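Local coordinates for protein arginase (Glaciozyma antarctica, PDB 5YNL) that probably hydrolyses L-arginine to L-ornithine and urea, as a cold-adapted member of the arginase family from a psychrophilic yeast, at residues A[88-92]-A[93-97]; A[156-159]-A[160-163]; A[254-257]-A[258-262]. All coordinates share one frame; numbering follows the deposited sequence.

How the interactions relate
Three local contacts illustrate how an arginase-family α/β fold passes between strands and helices. Along the chain they follow in series. Interaction 1 ends helix 86-92 and leads into strand 96-99, one outermost strand of the eight-stranded parallel sheet; interaction 2 lies near the beginning of helix 158-168, buried, after the inner strand 147-152; interaction 3 is the first part of helix 254-273, directly after strand 250-253, the outermost strand at the other side. The centres of interactions 1 and 2 are about 25 Å apart. Between interactions 2 and 3 the centres are about 27 Å apart. Interactions 1 and 3 have centres about 33 Å apart. None touches another, so the shared sheet is what relates them.

Interaction 1 (A[88-92]-A[93-97]); sequences NDIEN and LGWTV
I90 has CG2 anti to its backbone N and CG1 beside it (chi1 -71°), which turns the CG2 branch to W95 and V97 where the chain comes back past the helix. W95 CB lies 3.4 Å from I90 CG2, and the indole has I90 O at its edge, while V97 CG2 meets I90 CG2 at 3.7 Å, the two side chains meeting nearly perpendicular. V97 CG2 also lies 3.7 Å from E91 CG. These apolar touches accompany a Schellman motif. G94, at positive phi (89°), is the C-prime residue: its N bonds to E91 O at 2.9 Å, and W95 N reaches I90 O at 3.3 Å. L93 N approaches I90 O at 3.1 Å from the opposite face of that carbonyl's plane, so a single oxygen at the helix end is gripped twice. E91 CA adds a nearly straight CA-H...O contact to W95 O. The indole NE1 is hydrogen-bonded to L357 O. Past this turn the chain enters strand 96-99, where T96 makes backbone hydrogen bonds to R56 and A58, beside the neighbouring strand 57-63, while I90 packs on A58 and I60 of that strand and on V353 of helix 345-356.

Interaction 2 (A[156-159]-A[160-163]); sequences SLAM and GTVS
T161 reaches back one turn to A158 and L157, and its short side chain shows how a single threonine can face two environments. Its CB stands 3.9 Å from L157 O. From there the two branches part. CG2 takes the crowded position between the backbone N and the carbonyl carbon, which presses it over the preceding turn: it lies 3.3 Å from A158 CA and 3.8 Å from A158 CB. OG1, turned anti to the backbone N (chi1 -159°), leaves the helix altogether and is hydrogen-bonded to D328 OD1 and T150 OG1, so this buried hydroxyl is satisfied by polar groups on strands 324-330 and 147-152 of the sheet. Beneath the side chains, backbone bonds wind this part of the helix. L157 O accepts twice: T161 N arrives in the carbonyl plane at 3.1 Å along an almost straight line (169°), whereas G160 N comes from above that plane at 2.9 Å. V162 N continues the series to A158 O at 3.0 Å. Segment 156-159 carries on from the GGDHS sequence, whose last residue is S156; in arginase relatives this signature contributes to the manganese site. S156 OG is hydrogen-bonded to D154 OD2, two residues earlier. Helix 158-168 is enclosed on several sides. A158 and V162 touch strand 281-286, M159 packs on helices 124-142 and 198-202, S163 meets A135 and L202 of those two helices, and T161 also reaches V138 of the former.

Interaction 3 (A[254-257]-A[258-262]); sequences MFHV and DKYGI
H256 and Y260, one helical turn apart, run alongside each other in the same direction, as i and i+4 residues do on one stripe of an α-helix; this one, helix 254-273, follows directly after an outermost strand of the parallel sheet of the arginase fold. Y260 CE2 comes to the edge of the imidazole, near its plane, 4.2 Å from H256 CD2. The flat groups are therefore not stacked face to face. One face of the H256 ring is instead met by F255 CD2, 4.0 Å above the plane and displaced toward the rim. The imidazole is held from the side before the helix, where its ND1 is hydrogen-bonded to S253 N. V257 and I262 form a second such pair on another flank: V257 CG2, beside its backbone N, meets I262 CD1 at 4.0 Å, and both residues rest on E310 of helix 308-320, with I262 going on to Y313 and I314. Beneath, the backbone N atoms of D258, K259, Y260 and G261 each bond to the carbonyl four residues back. D258 N bonds to M254 O with a nearly straight N-H (171°), and Y260 N to H256 O at 2.9 Å. G261 has positive phi (84°), and its N bonds to V257 O at 2.6 Å. With CG swung opposite the backbone N (chi1 176°), the K259 chain runs out extended across the neighbouring tyrosine: its CG sits 3.8 Å above the centre of one face of the Y260 ring, and K259 NZ makes a weak 3.4 Å hydrogen bond to Y260 OH.

Interaction 1 (A[88-92]-A[93-97])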
loop_
_atom_site.group_PDB
_atom_site.type_symbol
_atom_site.label_atom_id
_atom_site.label_comp_id
_atom_site.label_asym_id
_atom_site.label_seq_id
_atom_site.Cartn_x
_atom_site.Cartn_y
_atom_site.Cartn_z
ATOM N N ASN A 88 6.520 4.083 -19.473
ATOM C CA ASN A 88 6.688 3.264 -20.669
ATOM C C ASN A 88 6.559 1.749 -20.362
ATOM O O ASN A 88 5.937 0.998 -21.128
ATOM C CB ASN A 88 8.028 3.606 -21.330
ATOM C CG ASN A 88 8.139 3.081 -22.744
ATOM O OD1 ASN A 88 7.580 3.654 -23.684
ATOM N ND2 ASN A 88 8.883 1.997 -22.909
ATOM N N ASP A 89 7.127 1.305 -19.240
ATOM C CA ASP A 89 6.971 -0.085 -18.805
ATOM C C ASP A 89 5.508 -0.478 -18.694
ATOM O O ASP A 89 5.098 -1.541 -19.162
ATOM C CB ASP A 89 7.648 -0.316 -17.446
ATOM C CG ASP A 89 9.160 -0.350 -17.541
ATOM O OD1 ASP A 89 9.682 -0.457 -18.665
ATOM O OD2 ASP A 89 9.815 -0.290 -16.483
ATOM N N ILE A 90 4.730 0.401 -18.075
ATOM C CA ILE A 90 3.322 0.144 -17.813
ATOM C C ILE A 90 2.553 0.057 -19.133
ATOM O O ILE A 90 1.731 -0.847 -19.338
ATOM C CB ILE A 90 2.727 1.240 -16.881
ATOM C CG1 ILE A 90 3.261 1.087 -15.452
ATOM C CG2 ILE A 90 1.220 1.186 -16.844
ATOM C CD1 ILE A 90 2.640 2.059 -14.446
ATOM N N GLU A 91 2.836 0.989 -20.032
ATOM C CA GLU A 91 2.222 0.998 -21.348
ATOM C C GLU A 91 2.601 -0.238 -22.193
ATOM O O GLU A 91 1.748 -0.812 -22.869
ATOM C CB GLU A 91 2.513 2.347 -22.060
ATOM C CG GLU A 91 1.469 3.437 -21.709
ATOM C CD GLU A 91 1.879 4.871 -22.073
ATOM O OE1 GLU A 91 3.092 5.137 -22.240
ATOM O OE2 GLU A 91 0.981 5.742 -22.178
ATOM N N ASN A 92 3.862 -0.663 -22.129
ATOM C CA ASN A 92 4.303 -1.879 -22.819
ATOM C C ASN A 92 3.545 -3.133 -22.375
ATOM O O ASN A 92 3.534 -4.137 -23.083
ATOM C CB ASN A 92 5.804 -2.119 -22.613
ATOM C CG ASN A 92 6.672 -1.028 -23.219
ATOM O OD1 ASN A 92 6.367 -0.483 -24.284
ATOM N ND2 ASN A 92 7.774 -0.714 -22.543
ATOM N N LEU A 93 2.931 -3.076 -21.198
ATOM C CA LEU A 93 2.208 -4.213 -20.646
ATOM C C LEU A 93 0.732 -4.158 -21.032
ATOM O O LEU A 93 -0.087 -4.924 -20.496
ATOM C CB LEU A 93 2.334 -4.254 -19.118
ATOM C CG LEU A 93 3.724 -4.553 -18.546
ATOM C CD1 LEU A 93 3.756 -4.448 -17.019
ATOM C CD2 LEU A 93 4.189 -5.932 -18.984
ATOM N N GLY A 94 0.393 -3.245 -21.944
ATOM C CA GLY A 94 -0.974 -3.107 -22.410
ATOM C C GLY A 94 -1.828 -2.146 -21.599
ATOM O O GLY A 94 -3.013 -1.994 -21.874
ATOM N N TRP A 95 -1.241 -1.486 -20.607
ATOM C CA TRP A 95 -1.977 -0.498 -19.815
ATOM C C TRP A 95 -1.961 0.914 -20.423
ATOM O O TRP A 95 -0.946 1.341 -21.004
ATOM C CB TRP A 95 -1.365 -0.404 -18.427
ATOM C CG TRP A 95 -1.561 -1.592 -17.555
ATOM C CD1 TRP A 95 -0.715 -2.654 -17.404
ATOM C CD2 TRP A 95 -2.660 -1.822 -16.656
ATOM N NE1 TRP A 95 -1.230 -3.538 -16.477
ATOM C CE2 TRP A 95 -2.424 -3.053 -16.008
ATOM C CE3 TRP A 95 -3.832 -1.114 -16.354
ATOM C CZ2 TRP A 95 -3.313 -3.591 -15.088
ATOM C CZ3 TRP A 95 -4.700 -1.637 -15.433
ATOM C CH2 TRP A 95 -4.443 -2.868 -14.809
ATOM N N THR A 96 -3.066 1.650 -20.272
ATOM C CA THR A 96 -3.080 3.081 -20.613
ATOM C C THR A 96 -2.820 3.911 -19.355
ATOM O O THR A 96 -3.332 3.598 -18.265
ATOM C CB THR A 96 -4.383 3.529 -21.310
ATOM O OG1 THR A 96 -4.271 3.273 -22.711
ATOM C CG2 THR A 96 -4.631 5.025 -21.113
ATOM N N VAL A 97 -1.998 4.947 -19.505
ATOM C CA VAL A 97 -1.509 5.695 -18.358
ATOM C C VAL A 97 -2.218 7.033 -18.181
ATOM O O VAL A 97 -2.272 7.859 -19.105
ATOM C CB VAL A 97 0.015 5.879 -18.431
ATOM C CG1 VAL A 97 0.496 6.884 -17.394
ATOM C CG2 VAL A 97 0.700 4.538 -18.229
#

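Interaction 2 (A[156-159]-A[160-163])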
loop_
_atom_site.group_PDB
_atom_site.type_symbol
_atom_site.label_atom_id
_atom_site.label_comp_id
_atom_site.label_asym_id
_atom_site.label_seq_id
_atom_site.Cartn_x
_atom_site.Cartn_y
_atom_site.Cartn_z
ATOM N N SER A 156 2.696 7.093 5.911
ATOM C CA SER A 156 1.527 7.785 6.468
ATOM C C SER A 156 0.573 8.242 5.365
ATOM O O SER A 156 -0.623 8.458 5.614
ATOM C CB SER A 156 1.921 8.967 7.371
ATOM O OG SER A 156 2.702 9.948 6.688
ATOM N N LEU A 157 1.109 8.385 4.148
ATOM C CA LEU A 157 0.312 8.734 2.971
ATOM C C LEU A 157 -0.758 7.669 2.684
ATOM O O LEU A 157 -1.732 7.942 1.949
ATOM C CB LEU A 157 1.201 8.900 1.745
ATOM C CG LEU A 157 1.921 10.217 1.486
ATOM C CD1 LEU A 157 2.074 11.072 2.749
ATOM C CD2 LEU A 157 3.274 9.928 0.867
ATOM N N ALA A 158 -0.577 6.472 3.259
ATOM C CA ALA A 158 -1.608 5.433 3.166
ATOM C C ALA A 158 -2.946 5.837 3.810
ATOM O O ALA A 158 -3.976 5.225 3.540
ATOM C CB ALA A 158 -1.128 4.101 3.699
ATOM N N MET A 159 -2.920 6.855 4.660
ATOM C CA MET A 159 -4.145 7.449 5.140
ATOM C C MET A 159 -4.975 7.901 3.945
ATOM O O MET A 159 -6.180 7.642 3.877
ATOM C CB MET A 159 -3.835 8.633 6.057
ATOM C CG MET A 159 -3.774 8.254 7.530
ATOM S SD MET A 159 -3.668 9.664 8.655
ATOM C CE MET A 159 -1.999 10.235 8.289
ATOM N N GLY A 160 -4.326 8.552 2.987
ATOM C CA GLY A 160 -5.033 9.043 1.819
ATOM C C GLY A 160 -5.379 7.945 0.833
ATOM O O GLY A 160 -6.545 7.787 0.438
ATOM N N THR A 161 -4.357 7.190 0.442
ATOM C CA THR A 161 -4.491 6.123 -0.541
ATOM C C THR A 161 -5.595 5.114 -0.162
ATOM O O THR A 161 -6.391 4.689 -1.015
ATOM C CB THR A 161 -3.115 5.418 -0.741
ATOM O OG1 THR A 161 -3.069 4.727 -1.993
ATOM C CG2 THR A 161 -2.877 4.445 0.334
ATOM N N VAL A 162 -5.665 4.755 1.119
ATOM C CA VAL A 162 -6.632 3.769 1.583
ATOM C C VAL A 162 -8.031 4.414 1.692
ATOM O O VAL A 162 -9.048 3.766 1.438
ATOM C CB VAL A 162 -6.177 3.143 2.933
ATOM C CG1 VAL A 162 -7.297 2.349 3.600
ATOM C CG2 VAL A 162 -4.956 2.269 2.745
ATOM N N SER A 163 -8.082 5.697 2.041
ATOM C CA SER A 163 -9.367 6.384 2.110
ATOM C C SER A 163 -10.041 6.422 0.741
ATOM O O SER A 163 -11.188 6.015 0.600
ATOM C CB SER A 163 -9.196 7.799 2.654
ATOM O OG SER A 163 -8.589 7.769 3.932
#

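Interaction 3 (A[254-257]-A[258-262])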
loop_
_atom_site.group_PDB
_atom_site.type_symbol
_atom_site.label_atom_id
_atom_site.label_comp_id
_atom_site.label_asym_id
_atom_site.label_seq_id
_atom_site.Cartn_x
_atom_site.Cartn_y
_atom_site.Cartn_z
ATOM N N MET A 254 8.615 -11.360 10.030
ATOM C CA MET A 254 9.756 -11.995 9.367
ATOM C C MET A 254 9.994 -13.382 9.941
ATOM O O MET A 254 10.439 -14.284 9.225
ATOM C CB MET A 254 11.026 -11.124 9.475
ATOM C CG MET A 254 10.969 -9.832 8.675
ATOM S SD MET A 254 10.534 -10.136 6.946
ATOM C CE MET A 254 11.991 -11.063 6.440
ATOM N N PHE A 255 9.675 -13.544 11.223
ATOM C CA PHE A 255 9.698 -14.857 11.880
ATOM C C PHE A 255 8.790 -15.839 11.139
ATOM O O PHE A 255 9.209 -16.929 10.797
ATOM C CB PHE A 255 9.279 -14.700 13.347
ATOM C CG PHE A 255 9.040 -15.999 14.072
ATOM C CD1 PHE A 255 10.101 -16.694 14.670
ATOM C CD2 PHE A 255 7.752 -16.507 14.215
ATOM C CE1 PHE A 255 9.874 -17.881 15.391
ATOM C CE2 PHE A 255 7.525 -17.690 14.920
ATOM C CZ PHE A 255 8.588 -18.375 15.500
ATOM N N HIS A 256 7.560 -15.420 10.850
ATOM C CA HIS A 256 6.607 -16.237 10.091
ATOM C C HIS A 256 7.044 -16.396 8.641
ATOM O O HIS A 256 6.800 -17.453 8.028
ATOM C CB HIS A 256 5.214 -15.622 10.115
ATOM C CG HIS A 256 4.647 -15.467 11.490
ATOM N ND1 HIS A 256 4.476 -14.237 12.089
ATOM C CD2 HIS A 256 4.202 -16.395 12.375
ATOM C CE1 HIS A 256 3.951 -14.413 13.299
ATOM N NE2 HIS A 256 3.774 -15.708 13.490
ATOM N N VAL A 257 7.671 -15.366 8.062
ATOM C CA VAL A 257 8.118 -15.568 6.696
ATOM C C VAL A 257 9.210 -16.628 6.701
ATOM O O VAL A 257 9.156 -17.558 5.908
ATOM C CB VAL A 257 8.591 -14.298 6.010
ATOM C CG1 VAL A 257 9.291 -14.662 4.702
ATOM C CG2 VAL A 257 7.391 -13.314 5.792
ATOM N N ASP A 258 10.175 -16.516 7.608
ATOM C CA ASP A 258 11.219 -17.523 7.702
ATOM C C ASP A 258 10.608 -18.886 7.918
ATOM O O ASP A 258 10.914 -19.837 7.208
ATOM C CB ASP A 258 12.182 -17.210 8.853
ATOM C CG ASP A 258 12.972 -15.928 8.625
ATOM O OD1 ASP A 258 13.318 -15.621 7.440
ATOM O OD2 ASP A 258 13.228 -15.228 9.649
ATOM N N LYS A 259 9.703 -18.953 8.882
ATOM C CA LYS A 259 9.080 -20.214 9.291
ATOM C C LYS A 259 8.421 -20.925 8.115
ATOM O O LYS A 259 8.780 -22.070 7.789
ATOM C CB LYS A 259 8.025 -19.951 10.369
ATOM C CG LYS A 259 7.260 -21.189 10.794
ATOM C CD LYS A 259 6.456 -20.940 12.070
ATOM C CE LYS A 259 5.867 -22.259 12.575
ATOM N NZ LYS A 259 5.052 -22.010 13.771
ATOM N N TYR A 260 7.502 -20.206 7.459
ATOM C CA TYR A 260 6.611 -20.783 6.463
ATOM C C TYR A 260 7.043 -20.559 5.014
ATOM O O TYR A 260 6.566 -21.242 4.116
ATOM C CB TYR A 260 5.201 -20.223 6.644
ATOM C CG TYR A 260 4.517 -20.544 7.965
ATOM C CD1 TYR A 260 4.059 -21.816 8.235
ATOM C CD2 TYR A 260 4.265 -19.547 8.907
ATOM C CE1 TYR A 260 3.400 -22.103 9.421
ATOM C CE2 TYR A 260 3.605 -19.825 10.103
ATOM C CZ TYR A 260 3.182 -21.101 10.345
ATOM O OH TYR A 260 2.533 -21.400 11.518
ATOM N N GLY A 261 7.911 -19.577 4.769
ATOM C CA GLY A 261 8.244 -19.204 3.399
ATOM C C GLY A 261 7.168 -18.231 2.905
ATOM O O GLY A 261 5.984 -18.315 3.312
ATOM N N ILE A 262 7.567 -17.282 2.049
ATOM C CA ILE A 262 6.644 -16.247 1.582
ATOM C C ILE A 262 5.494 -16.860 0.800
ATOM O O ILE A 262 4.432 -16.281 0.729
ATOM C CB ILE A 262 7.376 -15.164 0.728
ATOM C CG1 ILE A 262 6.538 -13.871 0.602
ATOM C CG2 ILE A 262 7.838 -15.762 -0.623
ATOM C CD1 ILE A 262 6.444 -13.016 1.872
#